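Local atomic coordinates of L-asparaginase I (Vibrio cholerae, PDB entry 2OCD), a protein that probably catalyses the hydrolysis of L-asparagine to L-aspartate and ammonium as a homotetrameric type I asparaginase. Residues 222-228 with 253-258; 31-35 with 120-124; 2-6 with 43-48. All coordinates share one frame; numbering follows the deposited sequence. Where two conformers were deposited one is given.

Contact 1. Residues 222-228 with 253-258; sequences ISHEVIR and ELLAQL
The imidazole of His224 sits between the two helices with Glu253 bent round it: the CB methylene lies over one face of the ring, and the carboxylate comes back to the rim on that same side of the ring plane. Glu253 CB is 4.1 Å from the centroid of the His224 ring and 29° off the ring normal, a CH-pi contact. The Glu253 chain then bends at chi2, and OE2 comes in obliquely at the CD2-NE2 side of the ring, nearest to His224 CD2 at 2.9 Å. The pair Glu253 OE2 and His224 NE2, 3.1 Å apart, is too badly angled for a hydrogen bond, and the carboxylate and ring planes are nearly perpendicular. A chi1 of 63° tucks the His224 ring back over its own main chain, N on one flank and C on the other, and turns it toward Glu253. Leu254 CD1 packs on His224 CA at 3.6 Å and also reaches His224 CB.

Leu254 packs against Ile227 as well, with the exact spacing uncertain. Gln257 CG lies near His224 CB, while Gln257 OE1 is 4.0 Å from Arg228 CG, the two side chains running alongside each other.

Ser223 is the N-cap of helix 224-231, and its OG takes a weak bond from Val226 N. Ile222 and Ile227 also rest on Ile216 of strand 213-217, and Glu225, Val226 and Arg228 pack on the second subunit. The axes of the two short helical segments run 13° from parallel and 9.8 Å apart at closest approach. Helices 224-231 and 252-263 connect strands 213-217, 237-242 and 267-272 of a parallel sheet, so their near-parallel pairing is that of successive beta-alpha-beta crossovers in the C-terminal region of the asparaginase.

Contact 2. Residues 31-35 with 120-124; sequences MEKQL and PLADL
Leu35 points from the short helix 31-35 at the turn 120-123, and its CD2 methyl does most of the touching. That methyl is nearest to the backbone of Ala122, 3.3 Å from Ala122 N, with Ala122 CA and CB close behind, and it also meets Leu121 CB at 3.8 Å. Leu121 answers with its CD2 branch, which comes within 4.0 Å of Leu35 CB; a chi1 of -161° swings Leu121 CG to the far side of CB from its own N and extends the side chain toward the helix.

Glu32 lies roughly perpendicular to Leu121: its chain bends at chi2, and Glu32 OE2 approaches Leu121 CD2 at 3.9 Å. Selenomethionine Met31 adds a looser contact, its SE atom 4.3 Å from Ala122 CB.

The two apolar residues sit at the central positions of a type I beta turn from Pro120 to Asp123, closed by Asp123 N to Pro120 O at 3.0 Å. Leu121 also pairs through its backbone with Ile15, and Ala122 O accepts from Arg43 of the third subunit. The Leu121 side chain is about 9 Å from that of Thr14, the predicted nucleophile, which places this helix and turn probably near the active site in the asparaginase N-terminal region.

Contact 3. Residues 2-6 with 43-48; sequences ARKHI and RPEMPL
Arg3 reaches across to the turn 43-46 and grips one carbonyl oxygen with two nitrogens. From CB the chain leaves on the side of the backbone N, turned away from its own carbonyl (chi1 -67°). CG and CD pass Pro44 O, and a bend at chi3 then turns the guanidinium toward Met46. NE donates to Met46 O at 3.1 Å, nearly along the C=O axis, with the oxygen in the guanidinium plane. NH2 donates to the same oxygen, also at 3.1 Å, but from above the carbonyl plane; Arg3 NH2 is also 3.0 Å from Arg43 O, too poorly angled for a hydrogen bond. This side-on grip probably limits rotation of the group. NH1 meets Leu48 CD2, which lies 3.8 Å above one guanidinium face; Pro44 CA lies over the opposite face.

Next along the chain, Pro47 CB packs against Lys4 O, and Pro47 CG touches Ile6 CG1 at 3.9 Å. Leu48 CB sits over the centre of the His5 ring, a CH-pi contact with the carbon 3.9 Å from the ring centroid and 10° off its normal. The ring's NE2 is hydrogen-bonded to Thr50.

The backbones join through Ile6 N to Leu48 O at 2.9 Å and a weak bond from Leu48 N to Lys4 O. His5 and Leu48 thus form a parallel bridge at the start of strands 5-12 and 48-58, neighbours in the mixed sheet of the asparaginase N-terminal alpha/beta fold.

Contacts 2 and 3 share one end of the chain, with centres 21 Å apart and nearest atoms about 9 Å apart, while contact 1 lies on the opposite side of the chain's centre, its centre 51 Å from that of contact 2 and 57 Å from that of contact 3. Segments of contacts 2 and 3 alternate along the sequence: strand 5-12 leads to helix 31-35, then to 43-48 and later 120-124. Both meet the third subunit, where Arg43 NH2 hydrogen-bonds Ala122 O of another subunit, so contact 3 of one chain meets contact 2 of the next; contact 1 meets the second subunit. Contacts 1 and 3 are remote from the predicted catalytic and substrate-binding residues.

Contact 1. Residues 222-228 with 253-258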
loop_
_atom_site.group_PDB
_atom_site.type_symbol
_atom_site.label_atom_id
_atom_site.label_comp_id
_atom_site.label_asym_id
_atom_site.label_seq_id
_atom_site.Cartn_x
_atom_site.Cartn_y
_atom_site.Cartn_z
ATOM N N ILE B 222 33.368 -8.969 -12.719
ATOM C CA ILE B 222 33.130 -8.912 -14.154
ATOM C C ILE B 222 34.463 -8.587 -14.806
ATOM O O ILE B 222 35.108 -7.630 -14.409
ATOM C CB ILE B 222 31.987 -7.884 -14.563
ATOM C CG1 ILE B 222 31.787 -7.821 -16.097
ATOM C CG2 ILE B 222 32.261 -6.473 -14.015
ATOM C CD1 ILE B 222 30.637 -6.990 -16.544
ATOM N N SER B 223 34.885 -9.394 -15.780
ATOM C CA SER B 223 36.233 -9.256 -16.322
ATOM C C SER B 223 36.227 -8.319 -17.513
ATOM O O SER B 223 35.282 -8.307 -18.331
ATOM C CB SER B 223 36.825 -10.593 -16.728
ATOM O OG SER B 223 36.209 -11.109 -17.891
ATOM N N HIS B 224 37.294 -7.535 -17.613
ATOM C CA HIS B 224 37.454 -6.542 -18.683
ATOM C C HIS B 224 37.529 -7.236 -20.037
ATOM O O HIS B 224 37.324 -6.611 -21.035
ATOM C CB HIS B 224 38.717 -5.707 -18.451
ATOM C CG HIS B 224 39.960 -6.522 -18.500
ATOM N ND1 HIS B 224 40.618 -6.804 -19.678
ATOM C CD2 HIS B 224 40.631 -7.175 -17.524
ATOM C CE1 HIS B 224 41.662 -7.576 -19.420
ATOM N NE2 HIS B 224 41.695 -7.811 -18.117
ATOM N N GLU B 225 37.819 -8.528 -20.057
ATOM C CA GLU B 225 37.674 -9.302 -21.271
ATOM C C GLU B 225 36.234 -9.414 -21.773
ATOM O O GLU B 225 36.008 -9.270 -22.979
ATOM C CB GLU B 225 38.263 -10.689 -21.084
ATOM C CG GLU B 225 39.766 -10.674 -20.861
ATOM C CD GLU B 225 40.226 -11.929 -20.188
ATOM O OE1 GLU B 225 40.441 -11.889 -18.955
ATOM O OE2 GLU B 225 40.340 -12.969 -20.883
ATOM N N VAL B 226 35.247 -9.652 -20.909
ATOM C CA VAL B 226 33.863 -9.560 -21.402
ATOM C C VAL B 226 33.526 -8.097 -21.799
ATOM O O VAL B 226 32.821 -7.822 -22.793
ATOM C CB VAL B 226 32.826 -10.095 -20.408
ATOM C CG1 VAL B 226 33.479 -11.060 -19.420
ATOM C CG2 VAL B 226 32.089 -8.975 -19.676
ATOM N N ILE B 227 34.044 -7.140 -21.050
ATOM C CA ILE B 227 33.818 -5.746 -21.395
ATOM C C ILE B 227 34.516 -5.340 -22.688
ATOM O O ILE B 227 34.003 -4.536 -23.445
ATOM C CB ILE B 227 34.127 -4.841 -20.188
ATOM C CG1 ILE B 227 32.950 -5.001 -19.191
ATOM C CG2 ILE B 227 34.356 -3.375 -20.624
ATOM C CD1 ILE B 227 33.294 -4.706 -17.770
ATOM N N ARG B 228 35.658 -5.930 -22.962
ATOM C CA ARG B 228 36.324 -5.714 -24.239
ATOM C C ARG B 228 35.429 -6.151 -25.396
ATOM O O ARG B 228 35.279 -5.422 -26.334
ATOM C CB ARG B 228 37.630 -6.472 -24.268
ATOM C CG ARG B 228 38.463 -6.203 -25.480
ATOM C CD ARG B 228 39.515 -7.269 -25.600
ATOM N NE ARG B 228 38.868 -8.576 -25.831
ATOM C CZ ARG B 228 39.273 -9.746 -25.323
ATOM N NH1 ARG B 228 40.351 -9.810 -24.520
ATOM N NH2 ARG B 228 38.590 -10.863 -25.609
ATOM N N GLU B 253 42.088 -2.010 -15.026
ATOM C CA GLU B 253 41.976 -2.491 -16.389
ATOM C C GLU B 253 40.643 -2.097 -17.038
ATOM O O GLU B 253 40.560 -1.893 -18.249
ATOM C CB GLU B 253 42.126 -4.007 -16.404
ATOM C CG GLU B 253 43.416 -4.541 -15.729
ATOM C CD GLU B 253 43.104 -5.745 -14.822
ATOM O OE1 GLU B 253 43.396 -5.687 -13.590
ATOM O OE2 GLU B 253 42.517 -6.731 -15.354
ATOM N N LEU B 254 39.609 -2.015 -16.216
ATOM C CA LEU B 254 38.260 -1.708 -16.639
ATOM C C LEU B 254 38.153 -0.234 -16.825
ATOM O O LEU B 254 37.506 0.231 -17.754
ATOM C CB LEU B 254 37.247 -2.113 -15.560
ATOM C CG LEU B 254 35.888 -2.663 -15.992
ATOM C CD1 LEU B 254 36.089 -4.108 -16.431
ATOM C CD2 LEU B 254 34.863 -2.575 -14.836
ATOM N N LEU B 255 38.743 0.509 -15.895
ATOM C CA LEU B 255 38.852 1.929 -16.087
ATOM C C LEU B 255 39.497 2.115 -17.452
ATOM O O LEU B 255 38.893 2.732 -18.317
ATOM C CB LEU B 255 39.624 2.639 -14.970
ATOM C CG LEU B 255 38.793 3.474 -13.955
ATOM C CD1 LEU B 255 37.539 2.717 -13.451
ATOM C CD2 LEU B 255 39.679 4.011 -12.733
ATOM N N ALA B 256 40.663 1.514 -17.667
ATOM C CA ALA B 256 41.388 1.712 -18.917
ATOM C C ALA B 256 40.559 1.456 -20.183
ATOM O O ALA B 256 40.578 2.287 -21.099
ATOM C CB ALA B 256 42.602 0.866 -18.947
ATOM N N GLN B 257 39.835 0.331 -20.240
ATOM C CA GLN B 257 38.992 0.015 -21.426
ATOM C C GLN B 257 37.981 1.112 -21.672
ATOM O O GLN B 257 37.803 1.581 -22.809
ATOM C CB GLN B 257 38.181 -1.259 -21.232
ATOM C CG GLN B 257 38.964 -2.550 -21.173
ATOM C CD GLN B 257 39.750 -2.815 -22.435
ATOM O OE1 GLN B 257 39.198 -2.811 -23.557
ATOM N NE2 GLN B 257 41.058 -3.061 -22.268
ATOM N N LEU B 258 37.313 1.528 -20.602
ATOM C CA LEU B 258 36.253 2.516 -20.747
ATOM C C LEU B 258 36.836 3.833 -21.284
ATOM O O LEU B 258 36.300 4.417 -22.250
ATOM C CB LEU B 258 35.471 2.679 -19.435
ATOM C CG LEU B 258 34.738 1.383 -19.015
ATOM C CD1 LEU B 258 34.206 1.496 -17.591
ATOM C CD2 LEU B 258 33.615 0.978 -19.989
#

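Contact 2. Residues 31-35 with 120-124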
loop_
_atom_site.group_PDB
_atom_site.type_symbol
_atom_site.label_atom_id
_atom_site.label_comp_id
_atom_site.label_asym_id
_atom_site.label_seq_id
_atom_site.Cartn_x
_atom_site.Cartn_y
_atom_site.Cartn_z
HETATM N N MSE B 31 -10.767 -6.249 -36.945
HETATM C CA MSE B 31 -11.619 -6.500 -35.798
HETATM C C MSE B 31 -11.655 -5.343 -34.791
HETATM O O MSE B 31 -12.732 -4.999 -34.308
HETATM C CB MSE B 31 -11.322 -7.819 -35.087
HETATM C CG MSE B 31 -12.656 -8.566 -34.769
HETATM SE SE MSE B 31 -12.764 -9.292 -32.966
HETATM C CE MSE B 31 -14.617 -9.935 -32.848
ATOM N N GLU B 32 -10.497 -4.768 -34.461
ATOM C CA GLU B 32 -10.464 -3.579 -33.599
ATOM C C GLU B 32 -11.435 -2.549 -34.120
ATOM O O GLU B 32 -12.175 -1.938 -33.362
ATOM C CB GLU B 32 -9.089 -2.902 -33.556
ATOM C CG GLU B 32 -8.326 -3.124 -32.239
ATOM C CD GLU B 32 -8.797 -2.323 -31.073
ATOM O OE1 GLU B 32 -8.835 -1.114 -31.122
ATOM O OE2 GLU B 32 -9.081 -2.893 -30.071
ATOM N N LYS B 33 -11.406 -2.330 -35.427
ATOM C CA LYS B 33 -12.322 -1.388 -36.058
ATOM C C LYS B 33 -13.784 -1.860 -35.882
ATOM O O LYS B 33 -14.614 -1.103 -35.406
ATOM C CB LYS B 33 -11.908 -1.164 -37.537
ATOM C CG LYS B 33 -12.773 -0.236 -38.397
ATOM C CD LYS B 33 -13.031 1.076 -37.738
ATOM C CE LYS B 33 -13.331 2.158 -38.755
ATOM N NZ LYS B 33 -13.234 3.474 -38.044
ATOM N N GLN B 34 -14.091 -3.111 -36.218
ATOM C CA GLN B 34 -15.457 -3.654 -35.978
ATOM C C GLN B 34 -15.931 -3.430 -34.528
ATOM O O GLN B 34 -17.044 -2.964 -34.292
ATOM C CB GLN B 34 -15.536 -5.154 -36.303
ATOM C CG GLN B 34 -16.994 -5.811 -36.320
ATOM C CD GLN B 34 -17.016 -7.295 -36.884
ATOM O OE1 GLN B 34 -15.952 -7.862 -37.105
ATOM N NE2 GLN B 34 -18.201 -7.887 -37.113
ATOM N N LEU B 35 -15.064 -3.755 -33.571
ATOM C CA LEU B 35 -15.413 -3.693 -32.151
ATOM C C LEU B 35 -15.741 -2.265 -31.760
ATOM O O LEU B 35 -16.829 -2.012 -31.230
ATOM C CB LEU B 35 -14.337 -4.290 -31.226
ATOM C CG LEU B 35 -14.372 -5.808 -30.980
ATOM C CD1 LEU B 35 -13.922 -6.457 -32.234
ATOM C CD2 LEU B 35 -13.522 -6.342 -29.789
ATOM N N PRO B 120 -7.517 -9.218 -24.891
ATOM C CA PRO B 120 -8.157 -8.531 -26.008
ATOM C C PRO B 120 -9.483 -7.898 -25.617
ATOM O O PRO B 120 -10.163 -8.433 -24.778
ATOM C CB PRO B 120 -8.399 -9.636 -27.028
ATOM C CG PRO B 120 -7.604 -10.782 -26.570
ATOM C CD PRO B 120 -7.306 -10.647 -25.129
ATOM N N LEU B 121 -9.838 -6.785 -26.245
ATOM C CA LEU B 121 -11.148 -6.111 -26.069
ATOM C C LEU B 121 -12.336 -7.070 -26.206
ATOM O O LEU B 121 -13.307 -7.007 -25.427
ATOM C CB LEU B 121 -11.316 -4.946 -27.082
ATOM C CG LEU B 121 -12.362 -3.830 -26.844
ATOM C CD1 LEU B 121 -12.150 -2.995 -25.505
ATOM C CD2 LEU B 121 -12.404 -2.908 -28.067
ATOM N N ALA B 122 -12.270 -7.958 -27.188
ATOM C CA ALA B 122 -13.382 -8.890 -27.376
ATOM C C ALA B 122 -13.560 -9.853 -26.175
ATOM O O ALA B 122 -14.671 -10.316 -25.926
ATOM C CB ALA B 122 -13.231 -9.672 -28.682
ATOM N N ASP B 123 -12.477 -10.157 -25.446
ATOM C CA ASP B 123 -12.506 -11.161 -24.375
ATOM C C ASP B 123 -13.324 -10.466 -23.257
ATOM O O ASP B 123 -13.246 -9.244 -23.084
ATOM C CB ASP B 123 -11.049 -11.552 -23.913
ATOM C CG ASP B 123 -10.510 -13.000 -24.424
ATOM O OD1 ASP B 123 -11.098 -13.665 -25.314
ATOM O OD2 ASP B 123 -9.437 -13.484 -23.904
ATOM N N LEU B 124 -14.131 -11.223 -22.520
ATOM C CA LEU B 124 -14.921 -10.656 -21.407
ATOM C C LEU B 124 -14.027 -9.933 -20.371
ATOM O O LEU B 124 -12.895 -10.336 -20.137
ATOM C CB LEU B 124 -15.744 -11.767 -20.741
ATOM C CG LEU B 124 -16.710 -11.459 -19.584
ATOM C CD1 LEU B 124 -17.741 -10.409 -19.935
ATOM C CD2 LEU B 124 -17.380 -12.739 -19.164
#

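Contact 3. Residues 2-6 with 43-48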
loop_
_atom_site.group_PDB
_atom_site.type_symbol
_atom_site.label_atom_id
_atom_site.label_comp_id
_atom_site.label_asym_id
_atom_site.label_seq_id
_atom_site.Cartn_x
_atom_site.Cartn_y
_atom_site.Cartn_z
ATOM N N ALA B 2 -17.850 22.576 -29.604
ATOM C CA ALA B 2 -17.623 21.536 -30.647
ATOM C C ALA B 2 -16.610 20.517 -30.129
ATOM O O ALA B 2 -15.519 20.872 -29.627
ATOM C CB ALA B 2 -17.140 22.155 -31.979
ATOM N N ARG B 3 -17.009 19.246 -30.266
ATOM C CA ARG B 3 -16.209 18.080 -29.915
ATOM C C ARG B 3 -14.821 18.031 -30.540
ATOM O O ARG B 3 -14.595 18.504 -31.660
ATOM C CB ARG B 3 -16.895 16.785 -30.351
ATOM C CG ARG B 3 -18.163 16.461 -29.625
ATOM C CD ARG B 3 -18.958 15.386 -30.367
ATOM N NE ARG B 3 -18.735 14.045 -29.838
ATOM C CZ ARG B 3 -19.368 12.948 -30.275
ATOM N NH1 ARG B 3 -20.252 13.013 -31.279
ATOM N NH2 ARG B 3 -19.112 11.778 -29.715
ATOM N N LYS B 4 -13.956 17.334 -29.809
ATOM C CA LYS B 4 -12.595 17.080 -30.160
ATOM C C LYS B 4 -12.613 15.865 -31.096
ATOM O O LYS B 4 -13.612 15.153 -31.160
ATOM C CB LYS B 4 -11.769 16.777 -28.887
ATOM C CG LYS B 4 -12.116 17.600 -27.606
ATOM C CD LYS B 4 -13.320 17.037 -26.788
ATOM C CE LYS B 4 -13.342 17.454 -25.288
ATOM N NZ LYS B 4 -13.546 18.913 -25.025
ATOM N N HIS B 5 -11.513 15.638 -31.818
ATOM C CA HIS B 5 -11.356 14.475 -32.720
ATOM C C HIS B 5 -9.965 13.819 -32.503
ATOM O O HIS B 5 -8.950 14.443 -32.771
ATOM C CB HIS B 5 -11.477 14.908 -34.187
ATOM C CG HIS B 5 -11.791 13.786 -35.122
ATOM N ND1 HIS B 5 -12.647 13.930 -36.191
ATOM C CD2 HIS B 5 -11.415 12.484 -35.118
ATOM C CE1 HIS B 5 -12.771 12.769 -36.813
ATOM N NE2 HIS B 5 -12.036 11.878 -36.186
ATOM N N ILE B 6 -9.931 12.563 -32.060
ATOM C CA ILE B 6 -8.662 11.850 -31.749
ATOM C C ILE B 6 -8.392 10.771 -32.764
ATOM O O ILE B 6 -9.303 10.075 -33.220
ATOM C CB ILE B 6 -8.658 11.207 -30.351
ATOM C CG1 ILE B 6 -9.151 12.234 -29.319
ATOM C CG2 ILE B 6 -7.266 10.716 -29.979
ATOM C CD1 ILE B 6 -8.188 13.478 -29.131
ATOM N N ARG B 43 -20.723 8.714 -27.698
ATOM C CA ARG B 43 -21.620 9.458 -26.853
ATOM C C ARG B 43 -21.063 10.854 -26.783
ATOM O O ARG B 43 -19.848 11.045 -26.892
ATOM C CB ARG B 43 -21.735 8.817 -25.448
ATOM C CG ARG B 43 -20.410 8.656 -24.740
ATOM C CD ARG B 43 -20.554 7.880 -23.468
ATOM N NE ARG B 43 -21.287 8.683 -22.505
ATOM C CZ ARG B 43 -22.027 8.208 -21.505
ATOM N NH1 ARG B 43 -22.133 6.904 -21.265
ATOM N NH2 ARG B 43 -22.671 9.056 -20.744
ATOM N N PRO B 44 -21.956 11.830 -26.577
ATOM C CA PRO B 44 -21.652 13.262 -26.726
ATOM C C PRO B 44 -20.423 13.704 -25.958
ATOM O O PRO B 44 -19.683 14.564 -26.404
ATOM C CB PRO B 44 -22.916 13.934 -26.167
ATOM C CG PRO B 44 -23.992 12.955 -26.463
ATOM C CD PRO B 44 -23.362 11.624 -26.175
ATOM N N GLU B 45 -20.195 13.107 -24.809
ATOM C CA GLU B 45 -19.127 13.567 -23.954
ATOM C C GLU B 45 -17.830 12.827 -24.270
ATOM O O GLU B 45 -16.844 13.037 -23.607
ATOM C CB GLU B 45 -19.524 13.428 -22.485
ATOM C CG GLU B 45 -20.196 12.090 -22.120
ATOM C CD GLU B 45 -21.744 12.077 -22.293
ATOM O OE1 GLU B 45 -22.456 12.818 -21.605
ATOM O OE2 GLU B 45 -22.266 11.303 -23.117
HETATM N N MSE B 46 -17.845 11.957 -25.269
HETATM C CA MSE B 46 -16.629 11.356 -25.788
HETATM C C MSE B 46 -16.226 12.186 -26.996
HETATM O O MSE B 46 -17.079 12.823 -27.584
HETATM C CB MSE B 46 -16.842 9.886 -26.194
HETATM C CG MSE B 46 -16.882 8.909 -25.004
HETATM SE SE MSE B 46 -15.157 8.717 -23.980
HETATM C CE MSE B 46 -14.019 7.742 -25.264
ATOM N N PRO B 47 -14.926 12.188 -27.358
ATOM C CA PRO B 47 -14.517 12.836 -28.595
ATOM C C PRO B 47 -14.783 11.923 -29.787
ATOM O O PRO B 47 -14.813 10.690 -29.648
ATOM C CB PRO B 47 -13.015 13.009 -28.412
ATOM C CG PRO B 47 -12.644 11.818 -27.604
ATOM C CD PRO B 47 -13.781 11.558 -26.662
ATOM N N LEU B 48 -14.980 12.523 -30.953
ATOM C CA LEU B 48 -14.924 11.764 -32.203
ATOM C C LEU B 48 -13.562 11.033 -32.271
ATOM O O LEU B 48 -12.596 11.448 -31.646
ATOM C CB LEU B 48 -15.068 12.711 -33.412
ATOM C CG LEU B 48 -16.428 13.399 -33.655
ATOM C CD1 LEU B 48 -16.344 14.271 -34.901
ATOM C CD2 LEU B 48 -17.519 12.379 -33.809
#